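Local structure of actin-related protein 8 (Homo sapiens, 4FO0) at residues H314-E317 and T318-L322; F348-G351 and D352-Q356; R285-Y288 and W289-R293; A357-A360 and L361-A365. The protein serves as an ATP-binding, non-polymerising actin-related subunit of the INO80 chromatin-remodelling complex, required to recruit INO80 to sites of DNA damage and important for organising mitotic chromosomes. All coordinates share one frame; numbering follows the deposited sequence. Where two conformers were deposited one is given.

Contact 1 of 4, residues H314-E317 and T318-L322; sequences HLKE and TFCHL. With ATP (adenosine-5'-triphosphate), chain C.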
loop_
_atom_site.group_PDB
_atom_site.type_symbol
_atom_site.label_atom_id
_atom_site.label_comp_id
_atom_site.label_asym_id
_atom_site.label_seq_id
_atom_site.Cartn_x
_atom_site.Cartn_y
_atom_site.Cartn_z
ATOM N N HIS A 314 -10.416 -8.827 1.173
ATOM C CA HIS A 314 -10.843 -9.539 -0.020
ATOM C C HIS A 314 -12.218 -9.069 -0.475
ATOM O O HIS A 314 -12.439 -8.832 -1.662
ATOM C CB HIS A 314 -10.841 -11.047 0.207
ATOM C CG HIS A 314 -11.479 -11.812 -0.909
ATOM N ND1 HIS A 314 -10.926 -11.889 -2.170
ATOM C CD2 HIS A 314 -12.644 -12.503 -0.962
ATOM C CE1 HIS A 314 -11.716 -12.606 -2.950
ATOM N NE2 HIS A 314 -12.768 -12.984 -2.245
ATOM N N LEU A 315 -13.128 -8.930 0.486
ATOM C CA LEU A 315 -14.474 -8.451 0.212
ATOM C C LEU A 315 -14.461 -7.071 -0.434
ATOM O O LEU A 315 -15.122 -6.844 -1.448
ATOM C CB LEU A 315 -15.312 -8.443 1.494
ATOM C CG LEU A 315 -15.632 -9.861 2.000
ATOM C CD1 LEU A 315 -16.603 -9.841 3.158
ATOM C CD2 LEU A 315 -16.167 -10.731 0.874
ATOM N N LYS A 316 -13.702 -6.149 0.148
ATOM C CA LYS A 316 -13.520 -4.852 -0.474
ATOM C C LYS A 316 -13.073 -4.986 -1.935
ATOM O O LYS A 316 -13.593 -4.300 -2.815
ATOM C CB LYS A 316 -12.489 -4.018 0.278
ATOM C CG LYS A 316 -12.056 -2.790 -0.514
ATOM C CD LYS A 316 -10.837 -2.118 0.062
ATOM C CE LYS A 316 -9.606 -2.983 -0.083
ATOM N NZ LYS A 316 -8.409 -2.264 0.424
ATOM N N GLU A 317 -12.105 -5.855 -2.198
ATOM C CA GLU A 317 -11.540 -5.914 -3.543
ATOM C C GLU A 317 -12.496 -6.520 -4.534
ATOM O O GLU A 317 -12.387 -6.286 -5.744
ATOM C CB GLU A 317 -10.252 -6.690 -3.558
ATOM C CG GLU A 317 -9.177 -6.059 -2.738
ATOM C CD GLU A 317 -8.145 -7.066 -2.306
ATOM O OE1 GLU A 317 -8.362 -8.277 -2.554
ATOM O OE2 GLU A 317 -7.129 -6.644 -1.713
ATOM N N THR A 318 -13.450 -7.276 -4.009
ATOM C CA THR A 318 -14.446 -7.945 -4.840
ATOM C C THR A 318 -15.669 -7.073 -5.111
ATOM O O THR A 318 -16.170 -7.021 -6.233
ATOM C CB THR A 318 -14.877 -9.258 -4.189
ATOM O OG1 THR A 318 -13.749 -10.131 -4.149
ATOM C CG2 THR A 318 -15.969 -9.912 -4.973
ATOM N N PHE A 319 -16.120 -6.362 -4.088
ATOM C CA PHE A 319 -17.379 -5.634 -4.161
ATOM C C PHE A 319 -17.298 -4.131 -4.404
ATOM O O PHE A 319 -18.106 -3.580 -5.143
ATOM C CB PHE A 319 -18.162 -5.892 -2.894
ATOM C CG PHE A 319 -18.551 -7.312 -2.736
ATOM C CD1 PHE A 319 -18.688 -8.116 -3.850
ATOM C CD2 PHE A 319 -18.780 -7.850 -1.483
ATOM C CE1 PHE A 319 -19.046 -9.433 -3.725
ATOM C CE2 PHE A 319 -19.148 -9.164 -1.349
ATOM C CZ PHE A 319 -19.274 -9.958 -2.474
ATOM N N CYS A 320 -16.346 -3.470 -3.764
ATOM C CA CYS A 320 -16.215 -2.025 -3.866
ATOM C C CYS A 320 -15.922 -1.554 -5.293
ATOM O O CYS A 320 -15.199 -2.208 -6.049
ATOM C CB CYS A 320 -15.159 -1.532 -2.872
ATOM S SG CYS A 320 -15.746 -1.703 -1.151
ATOM N N HIS A 321 -16.510 -0.422 -5.663
ATOM C CA HIS A 321 -16.329 0.134 -7.006
ATOM C C HIS A 321 -16.459 1.645 -6.912
ATOM O O HIS A 321 -16.982 2.154 -5.918
ATOM C CB HIS A 321 -17.389 -0.422 -7.966
ATOM C CG HIS A 321 -18.793 -0.041 -7.596
ATOM N ND1 HIS A 321 -19.397 1.111 -8.055
ATOM C CD2 HIS A 321 -19.699 -0.644 -6.790
ATOM C CE1 HIS A 321 -20.616 1.195 -7.553
ATOM N NE2 HIS A 321 -20.827 0.141 -6.787
ATOM N N LEU A 322 -15.982 2.356 -7.931
ATOM C CA LEU A 322 -16.211 3.804 -8.040
ATOM C C LEU A 322 -17.009 4.142 -9.303
ATOM O O LEU A 322 -16.679 5.076 -10.038
ATOM C CB LEU A 322 -14.894 4.569 -8.027
ATOM C CG LEU A 322 -14.152 4.600 -6.697
ATOM C CD1 LEU A 322 -12.707 5.043 -6.900
ATOM C CD2 LEU A 322 -14.859 5.523 -5.731
HETATM P PG ATP C . 1.946 1.121 1.713
HETATM O O1G ATP C . 2.306 1.603 0.334
HETATM O O2G ATP C . 3.114 0.899 2.643
HETATM O O3G ATP C . 0.791 1.843 2.373
HETATM P PB ATP C . 1.805 -1.449 0.364
HETATM O O1B ATP C . 1.833 -2.747 1.125
HETATM O O2B ATP C . 2.931 -0.995 -0.553
HETATM O O3B ATP C . 1.377 -0.354 1.461
HETATM P PA ATP C . 0.158 -2.023 -1.896
HETATM O O1A ATP C . 0.538 -3.480 -1.841
HETATM O O2A ATP C . 0.661 -1.111 -2.985
HETATM O O3A ATP C . 0.421 -1.397 -0.449
HETATM O "O5'" ATP C . -1.437 -1.963 -1.912
HETATM C "C5'" ATP C . -2.127 -2.737 -0.944
HETATM C "C4'" ATP C . -3.578 -2.323 -0.956
HETATM O "O4'" ATP C . -4.073 -2.539 -2.270
HETATM C "C3'" ATP C . -4.439 -3.158 -0.023
HETATM O "O3'" ATP C . -5.252 -2.295 0.780
HETATM C "C2'" ATP C . -5.303 -3.975 -0.952
HETATM O "O2'" ATP C . -6.590 -4.249 -0.417
HETATM C "C1'" ATP C . -5.395 -3.045 -2.136
HETATM N N9 ATP C . -5.881 -3.758 -3.326
HETATM C C8 ATP C . -5.248 -4.746 -3.973
HETATM N N7 ATP C . -5.989 -5.182 -5.020
HETATM C C5 ATP C . -7.114 -4.458 -5.046
HETATM C C6 ATP C . -8.322 -4.417 -5.885
HETATM N N6 ATP C . -8.440 -5.267 -6.936
HETATM N N1 ATP C . -9.278 -3.507 -5.563
HETATM C C2 ATP C . -9.156 -2.665 -4.518
HETATM N N3 ATP C . -8.079 -2.661 -3.705
HETATM C C4 ATP C . -7.046 -3.517 -3.919
#
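H314 and T318 meet one turn apart with the threonine hydroxyl over the imidazole face: OG1 stands 3.4 Å above the ring plane, displaced toward its rim. The same hydroxyl donates to H314 O from above the carbonyl plane, while T318 N reaches that oxygen with a more modest tilt, so two donors share one acceptor. L315 and F319 run side by side in the same direction, touching at CD2 and CE2 (4.0 Å). K316 leaves the helix toward the nucleotide. Its CG lies against C320 SG at 3.9 Å, then a bend at chi3 (68°) swings NZ to the ribose, 2.8 Å from ATP O2' and weakly bonded to O3'. E317 lies with CG over the adenine face, 3.5 Å from ATP C5, and its OE2 accepts from O2' at 2.8 Å. G280 O also holds the lysine ammonium. With K316 cut back to an alanine, both ribose hydroxyls would probably lose this donor, and G280 O its mate. In this successive Lys-Glu pair, as in actin, O2' accepts from K316 NZ and donates to E317 OE2; the ammonium and carboxylate at the two ends of this relay would probably polarise the hydroxyl.

Contact 2 of 4, residues F348-G351 and D352-Q356; sequences FRLG and DEKLQ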
loop_
_atom_site.group_PDB
_atom_site.type_symbol
_atom_site.label_atom_id
_atom_site.label_comp_id
_atom_site.label_asym_id
_atom_site.label_seq_id
_atom_site.Cartn_x
_atom_site.Cartn_y
_atom_site.Cartn_z
ATOM N N PHE A 348 -25.532 -12.527 0.369
ATOM C CA PHE A 348 -26.113 -11.312 0.925
ATOM C C PHE A 348 -26.270 -10.153 -0.015
ATOM O O PHE A 348 -25.737 -10.143 -1.129
ATOM C CB PHE A 348 -25.472 -10.897 2.243
ATOM C CG PHE A 348 -24.304 -10.000 2.096
ATOM C CD1 PHE A 348 -24.098 -8.971 3.017
ATOM C CD2 PHE A 348 -23.385 -10.198 1.081
ATOM C CE1 PHE A 348 -23.007 -8.140 2.912
ATOM C CE2 PHE A 348 -22.287 -9.364 0.958
ATOM C CZ PHE A 348 -22.097 -8.337 1.876
ATOM N N ARG A 349 -27.054 -9.189 0.444
ATOM C CA ARG A 349 -27.489 -8.099 -0.413
ATOM C C ARG A 349 -26.763 -6.804 -0.067
ATOM O O ARG A 349 -26.712 -6.412 1.094
ATOM C CB ARG A 349 -28.985 -7.935 -0.262
ATOM C CG ARG A 349 -29.669 -7.438 -1.487
ATOM C CD ARG A 349 -31.158 -7.577 -1.302
ATOM N NE ARG A 349 -31.654 -8.763 -1.985
ATOM C CZ ARG A 349 -32.897 -9.209 -1.872
ATOM N NH1 ARG A 349 -33.753 -8.569 -1.085
ATOM N NH2 ARG A 349 -33.279 -10.293 -2.534
ATOM N N LEU A 350 -26.175 -6.163 -1.074
ATOM C CA LEU A 350 -25.452 -4.914 -0.854
ATOM C C LEU A 350 -25.934 -3.786 -1.731
ATOM O O LEU A 350 -26.268 -3.986 -2.908
ATOM C CB LEU A 350 -23.958 -5.103 -1.093
ATOM C CG LEU A 350 -23.209 -5.455 0.181
ATOM C CD1 LEU A 350 -21.719 -5.445 -0.063
ATOM C CD2 LEU A 350 -23.619 -4.486 1.280
ATOM N N GLY A 351 -25.920 -2.587 -1.161
ATOM C CA GLY A 351 -26.250 -1.388 -1.909
ATOM C C GLY A 351 -25.109 -0.406 -2.092
ATOM O O GLY A 351 -24.115 -0.669 -2.775
ATOM N N ASP A 352 -25.251 0.746 -1.462
ATOM C CA ASP A 352 -24.384 1.870 -1.761
ATOM C C ASP A 352 -23.062 1.764 -1.010
ATOM O O ASP A 352 -22.035 2.319 -1.423
ATOM C CB ASP A 352 -25.118 3.178 -1.464
ATOM C CG ASP A 352 -26.413 3.313 -2.265
ATOM O OD1 ASP A 352 -26.420 2.977 -3.477
ATOM O OD2 ASP A 352 -27.429 3.739 -1.670
ATOM N N GLU A 353 -23.083 1.034 0.094
ATOM C CA GLU A 353 -21.848 0.708 0.782
ATOM C C GLU A 353 -20.696 0.361 -0.203
ATOM O O GLU A 353 -19.546 0.731 0.017
ATOM C CB GLU A 353 -22.111 -0.420 1.769
ATOM C CG GLU A 353 -23.284 -1.295 1.369
ATOM C CD GLU A 353 -24.629 -0.790 1.870
ATOM O OE1 GLU A 353 -25.617 -0.928 1.123
ATOM O OE2 GLU A 353 -24.710 -0.284 3.014
ATOM N N LYS A 354 -21.008 -0.315 -1.300
ATOM C CA LYS A 354 -19.971 -0.684 -2.266
ATOM C C LYS A 354 -19.298 0.516 -2.899
ATOM O O LYS A 354 -18.170 0.405 -3.372
ATOM C CB LYS A 354 -20.527 -1.587 -3.370
ATOM C CG LYS A 354 -20.973 -2.958 -2.893
ATOM C CD LYS A 354 -21.514 -3.769 -4.043
ATOM C CE LYS A 354 -22.849 -3.237 -4.508
ATOM N NZ LYS A 354 -23.235 -3.949 -5.744
ATOM N N LEU A 355 -20.002 1.648 -2.925
ATOM C CA LEU A 355 -19.482 2.887 -3.510
ATOM C C LEU A 355 -19.064 3.905 -2.449
ATOM O O LEU A 355 -18.085 4.603 -2.610
ATOM C CB LEU A 355 -20.512 3.511 -4.445
ATOM C CG LEU A 355 -20.200 4.897 -5.017
ATOM C CD1 LEU A 355 -19.033 4.862 -6.011
ATOM C CD2 LEU A 355 -21.440 5.413 -5.694
ATOM N N GLN A 356 -19.811 3.970 -1.357
ATOM C CA GLN A 356 -19.464 4.847 -0.254
ATOM C C GLN A 356 -18.045 4.622 0.263
ATOM O O GLN A 356 -17.276 5.572 0.416
ATOM C CB GLN A 356 -20.460 4.671 0.887
ATOM C CG GLN A 356 -21.868 5.118 0.541
ATOM C CD GLN A 356 -22.863 4.698 1.598
ATOM O OE1 GLN A 356 -22.975 3.517 1.919
ATOM N NE2 GLN A 356 -23.562 5.659 2.169
#
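The carboxylate of E353 folds back on the strand end, and its plane sorts its neighbours. Near the plane, OE1 turns its anti lone pair to G351 N, 2.8 Å away, with an N-H...O angle of 133° that shows a bent bond. Toward one face, but displaced to the CG side, stands L350 CD2, 3.9 Å from E353 CD; the two side chains cross at a slant. A bend at chi2 (-87°) brings the carboxylate back to the G351 amide at the end of the strand. The carboxylate of D352 has its polar partners elsewhere: OD1 forms a salt bridge with R97 and OD2 accepts from V100 N. Together these residues form a strand-turn-helix junction of the actin fold, where 343-350, the middle strand of a three-stranded antiparallel sheet, passes through G351 into helix 353-359. Backbone bonds record the change of direction, since K354 N makes a weak bond to G351 O and D352 O accepts from both L355 N and Q356 N. K354 runs back along the strand end. Its CG meets L350 CD1 at 3.8 Å, its CE comes to 4.0 Å from L350 CB, and the bend at chi3 carries NZ on to H332 NE2 and to a bound glycerol. F287 of helix 280-293 and F319 of helix 306-319 also touch L350, while L290 touches E353.

Contact 3 of 4, residues R285-Y288 and W289-R293; sequences RCFY and WLMQR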
loop_
_atom_site.group_PDB
_atom_site.type_symbol
_atom_site.label_atom_id
_atom_site.label_comp_id
_atom_site.label_asym_id
_atom_site.label_seq_id
_atom_site.Cartn_x
_atom_site.Cartn_y
_atom_site.Cartn_z
ATOM N N ARG A 285 -11.746 -1.213 6.421
ATOM C CA ARG A 285 -12.366 -1.170 7.733
ATOM C C ARG A 285 -13.702 -0.452 7.586
ATOM O O ARG A 285 -14.726 -0.881 8.120
ATOM C CB ARG A 285 -11.452 -0.442 8.717
ATOM C CG ARG A 285 -12.015 -0.282 10.124
ATOM C CD ARG A 285 -11.450 0.984 10.795
ATOM N NE ARG A 285 -10.040 1.145 10.460
ATOM C CZ ARG A 285 -9.492 2.204 9.871
ATOM N NH1 ARG A 285 -10.212 3.273 9.541
ATOM N NH2 ARG A 285 -8.193 2.186 9.623
ATOM N N CYS A 286 -13.681 0.629 6.820
ATOM C CA CYS A 286 -14.877 1.410 6.558
ATOM C C CYS A 286 -15.974 0.549 5.915
ATOM O O CYS A 286 -17.123 0.519 6.387
ATOM C CB CYS A 286 -14.513 2.597 5.670
ATOM S SG CYS A 286 -15.871 3.675 5.212
ATOM N N PHE A 287 -15.606 -0.148 4.845
ATOM C CA PHE A 287 -16.506 -1.083 4.184
ATOM C C PHE A 287 -17.091 -2.111 5.158
ATOM O O PHE A 287 -18.270 -2.436 5.108
ATOM C CB PHE A 287 -15.790 -1.798 3.044
ATOM C CG PHE A 287 -16.714 -2.569 2.151
ATOM C CD1 PHE A 287 -17.872 -1.977 1.652
ATOM C CD2 PHE A 287 -16.431 -3.876 1.798
ATOM C CE1 PHE A 287 -18.737 -2.678 0.826
ATOM C CE2 PHE A 287 -17.286 -4.587 0.965
ATOM C CZ PHE A 287 -18.443 -3.987 0.477
ATOM N N TYR A 288 -16.259 -2.623 6.046
ATOM C CA TYR A 288 -16.748 -3.506 7.078
ATOM C C TYR A 288 -17.834 -2.842 7.918
ATOM O O TYR A 288 -18.896 -3.410 8.158
ATOM C CB TYR A 288 -15.594 -3.968 7.977
ATOM C CG TYR A 288 -16.052 -4.801 9.151
ATOM C CD1 TYR A 288 -16.832 -5.944 8.960
ATOM C CD2 TYR A 288 -15.708 -4.451 10.451
ATOM C CE1 TYR A 288 -17.265 -6.711 10.041
ATOM C CE2 TYR A 288 -16.122 -5.210 11.530
ATOM C CZ TYR A 288 -16.898 -6.339 11.321
ATOM O OH TYR A 288 -17.298 -7.079 12.405
ATOM N N TRP A 289 -17.553 -1.636 8.381
ATOM C CA TRP A 289 -18.489 -0.904 9.246
ATOM C C TRP A 289 -19.803 -0.634 8.529
ATOM O O TRP A 289 -20.892 -0.781 9.105
ATOM C CB TRP A 289 -17.862 0.405 9.713
ATOM C CG TRP A 289 -18.811 1.453 10.258
ATOM C CD1 TRP A 289 -19.508 1.411 11.437
ATOM C CD2 TRP A 289 -19.133 2.713 9.656
ATOM N NE1 TRP A 289 -20.252 2.559 11.594
ATOM C CE2 TRP A 289 -20.036 3.374 10.509
ATOM C CE3 TRP A 289 -18.744 3.344 8.467
ATOM C CZ2 TRP A 289 -20.562 4.635 10.213
ATOM C CZ3 TRP A 289 -19.266 4.595 8.177
ATOM C CH2 TRP A 289 -20.165 5.227 9.047
ATOM N N LEU A 290 -19.712 -0.274 7.253
ATOM C CA LEU A 290 -20.918 -0.061 6.466
ATOM C C LEU A 290 -21.698 -1.368 6.339
ATOM O O LEU A 290 -22.913 -1.392 6.554
ATOM C CB LEU A 290 -20.578 0.518 5.094
ATOM C CG LEU A 290 -19.903 1.890 5.132
ATOM C CD1 LEU A 290 -19.331 2.305 3.762
ATOM C CD2 LEU A 290 -20.880 2.911 5.638
ATOM N N MET A 291 -21.001 -2.453 6.001
ATOM C CA MET A 291 -21.648 -3.761 5.860
ATOM C C MET A 291 -22.313 -4.249 7.148
ATOM O O MET A 291 -23.356 -4.884 7.109
ATOM C CB MET A 291 -20.668 -4.816 5.381
ATOM C CG MET A 291 -20.237 -4.638 3.944
ATOM S SD MET A 291 -19.242 -6.034 3.330
ATOM C CE MET A 291 -17.861 -6.106 4.460
ATOM N N GLN A 292 -21.717 -3.974 8.295
ATOM C CA GLN A 292 -22.384 -4.346 9.529
ATOM C C GLN A 292 -23.766 -3.716 9.589
ATOM O O GLN A 292 -24.748 -4.393 9.893
ATOM C CB GLN A 292 -21.567 -3.921 10.725
ATOM C CG GLN A 292 -20.465 -4.867 11.075
ATOM C CD GLN A 292 -19.695 -4.372 12.277
ATOM O OE1 GLN A 292 -18.986 -3.364 12.202
ATOM N NE2 GLN A 292 -19.849 -5.059 13.404
ATOM N N ARG A 293 -23.844 -2.423 9.284
ATOM C CA ARG A 293 -25.127 -1.734 9.262
ATOM C C ARG A 293 -26.121 -2.387 8.290
ATOM O O ARG A 293 -27.323 -2.330 8.497
ATOM C CB ARG A 293 -24.945 -0.243 8.946
ATOM C CG ARG A 293 -24.192 0.519 10.018
ATOM C CD ARG A 293 -23.353 1.669 9.435
ATOM N NE ARG A 293 -24.113 2.906 9.234
ATOM C CZ ARG A 293 -24.697 3.263 8.091
ATOM N NH1 ARG A 293 -25.357 4.412 8.024
ATOM N NH2 ARG A 293 -24.626 2.481 7.015
#
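Q292 lies over the ring of Y288, one helical turn back, and from CG outward its atoms follow the ring. CB is 3.7 Å from Y288 O. CG, set beside its own backbone N (chi1 -82°), makes a CH-pi contact over the ring face, 4.1 Å from the centroid. From there the chain runs outward: CD lies 3.6 Å from Y288 CZ, OE1 stands above the ring toward its rim, and NE2 ends 3.4 Å from Y288 OH at an angle too poor for a hydrogen bond. Amide and ring planes differ by 11°, the evidence for a stack. Without the phenol ring of Y288, as with an alanine here, the Q292 amide is likely to lose its flat support and be free to turn. On the next pair, M291 SD and CG lie over one face of the F287 ring, a Met-aromatic and CH-pi contact with SD 3.8 Å from the centroid. Backbone bonds from i+4 to i, such as M291 N to F287 O, 2.9 Å, set this spacing. Helix 280-293 thus lies among several elements: F287 and L290 meet A357 of helix 353-359, R293 touches L79 of helix 71-88, and M291 reaches F348 on strand 343-350.

Contact 4 of 4, residues A357-A360 and L361-A365; sequences APMA and LFYPA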
loop_
_atom_site.group_PDB
_atom_site.type_symbol
_atom_site.label_atom_id
_atom_site.label_comp_id
_atom_site.label_asym_id
_atom_site.label_seq_id
_atom_site.Cartn_x
_atom_site.Cartn_y
_atom_site.Cartn_z
ATOM N N ALA A 357 -17.700 3.367 0.535
ATOM C CA ALA A 357 -16.442 3.050 1.197
ATOM C C ALA A 357 -15.195 3.540 0.437
ATOM O O ALA A 357 -14.328 4.183 1.016
ATOM C CB ALA A 357 -16.361 1.565 1.465
ATOM N N PRO A 358 -15.094 3.216 -0.858
ATOM C CA PRO A 358 -13.946 3.665 -1.660
ATOM C C PRO A 358 -13.885 5.181 -1.727
ATOM O O PRO A 358 -12.800 5.751 -1.798
ATOM C CB PRO A 358 -14.246 3.114 -3.062
ATOM C CG PRO A 358 -15.224 2.021 -2.844
ATOM C CD PRO A 358 -16.003 2.329 -1.601
ATOM N N MET A 359 -15.044 5.828 -1.719
ATOM C CA MET A 359 -15.097 7.284 -1.772
ATOM C C MET A 359 -14.684 7.960 -0.473
ATOM O O MET A 359 -14.545 9.175 -0.440
ATOM C CB MET A 359 -16.484 7.766 -2.158
ATOM C CG MET A 359 -16.814 7.529 -3.605
ATOM S SD MET A 359 -18.345 8.345 -4.037
ATOM C CE MET A 359 -18.088 9.940 -3.259
ATOM N N ALA A 360 -14.497 7.197 0.598
ATOM C CA ALA A 360 -13.969 7.801 1.811
ATOM C C ALA A 360 -12.523 8.241 1.585
ATOM O O ALA A 360 -12.003 9.064 2.336
ATOM C CB ALA A 360 -14.075 6.875 2.976
ATOM N N LEU A 361 -11.880 7.707 0.543
ATOM C CA LEU A 361 -10.551 8.187 0.144
ATOM C C LEU A 361 -10.588 9.664 -0.241
ATOM O O LEU A 361 -9.585 10.359 -0.154
ATOM C CB LEU A 361 -9.978 7.362 -1.010
ATOM C CG LEU A 361 -9.581 5.944 -0.619
ATOM C CD1 LEU A 361 -9.255 5.142 -1.851
ATOM C CD2 LEU A 361 -8.392 5.966 0.352
ATOM N N PHE A 362 -11.757 10.144 -0.650
ATOM C CA PHE A 362 -11.911 11.542 -1.011
ATOM C C PHE A 362 -12.533 12.368 0.111
ATOM O O PHE A 362 -12.448 13.603 0.109
ATOM C CB PHE A 362 -12.703 11.649 -2.305
ATOM C CG PHE A 362 -12.082 10.885 -3.437
ATOM C CD1 PHE A 362 -11.292 11.535 -4.387
ATOM C CD2 PHE A 362 -12.250 9.498 -3.531
ATOM C CE1 PHE A 362 -10.699 10.818 -5.425
ATOM C CE2 PHE A 362 -11.657 8.772 -4.569
ATOM C CZ PHE A 362 -10.883 9.429 -5.517
ATOM N N TYR A 363 -13.141 11.670 1.069
ATOM C CA TYR A 363 -13.692 12.283 2.280
ATOM C C TYR A 363 -13.220 11.539 3.532
ATOM O O TYR A 363 -14.020 10.967 4.271
ATOM C CB TYR A 363 -15.223 12.341 2.206
ATOM C CG TYR A 363 -15.681 13.118 1.009
ATOM C CD1 TYR A 363 -15.835 14.496 1.074
ATOM C CD2 TYR A 363 -15.912 12.484 -0.209
ATOM C CE1 TYR A 363 -16.226 15.215 -0.038
ATOM C CE2 TYR A 363 -16.301 13.192 -1.321
ATOM C CZ TYR A 363 -16.455 14.563 -1.233
ATOM O OH TYR A 363 -16.849 15.291 -2.335
ATOM N N PRO A 364 -11.906 11.558 3.773
ATOM C CA PRO A 364 -11.263 10.753 4.816
ATOM C C PRO A 364 -11.710 11.054 6.254
ATOM O O PRO A 364 -11.335 10.324 7.166
ATOM C CB PRO A 364 -9.772 11.063 4.619
ATOM C CG PRO A 364 -9.740 12.327 3.864
ATOM C CD PRO A 364 -10.919 12.297 2.969
ATOM N N ALA A 365 -12.489 12.100 6.475
ATOM C CA ALA A 365 -13.037 12.305 7.810
ATOM C C ALA A 365 -13.939 11.118 8.136
ATOM O O ALA A 365 -14.207 10.814 9.297
ATOM C CB ALA A 365 -13.817 13.594 7.866
#
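Helix 353-359 gives way here to the turns that lead on toward strand 375-377, and residues A357-A365 make that transition through a run of short-range backbone bonds. L361 N donates to P358 O at 3.2 Å, three residues back, approaching from well above the carbonyl plane. M359 O takes two donors: F362 N from above its plane at 3.0 Å, and Y363 N in its plane at 3.2 Å. A weak bond joins Y363 N to A360 O. The next residue is P364, whose nitrogen carries no hydrogen, so the run cannot continue there; instead its CD rests 3.5 Å from A360 O. The same carbonyl oxygens also meet side chains. L361 lays CB, CG and CD1 alongside P358 O, with CG beside its own backbone N (chi1 -70°). F362 brings its ring edge to M359 O, nearest at CD2. Y363 also presents an edge to that oxygen, CD2 at 3.6 Å, and runs side by side with M359, whose CE meets CE2 at 4.2 Å. A bend at chi3 of M359 turns the methyl that way. Outside, Y363 OH bonds to R523, the F362 ring meets that of F519, and M359 packs on V82 and I86 of helix 71-88. L361 lies about 5 Å, side chain to side chain, from V253 of the ATP site. Bonds three and four residues apart, then a proline, together with the sequence Pro-Met-Ala-Leu-Phe-Tyr-Pro, resemble the segment of actin that leads from subdomain 4 back to subdomain 3.

Overall arrangement
Along the chain the order is contact 3, contact 1, contact 2, contact 4, strictly in series: each is local, joining residues a few positions apart, so none closes a long loop, and none nests or crosses. Contact 3 lies on helix 280-293 and contact 1 on helix 306-319, the next helix; F287 touches K316, F319 and C320, joining them. At the end of strand 343-350, contact 2 meets helix 280-293 through F287 and the segment just after helix 306-319 through the probable H321 N to K354 O bond. Contact 4 ends helix 353-359, with P358 against C320. F287 is touched from all three other contacts, tying the nucleotide-binding helix, the small sheet and the connection toward strand 375-377 into one region of the actin fold.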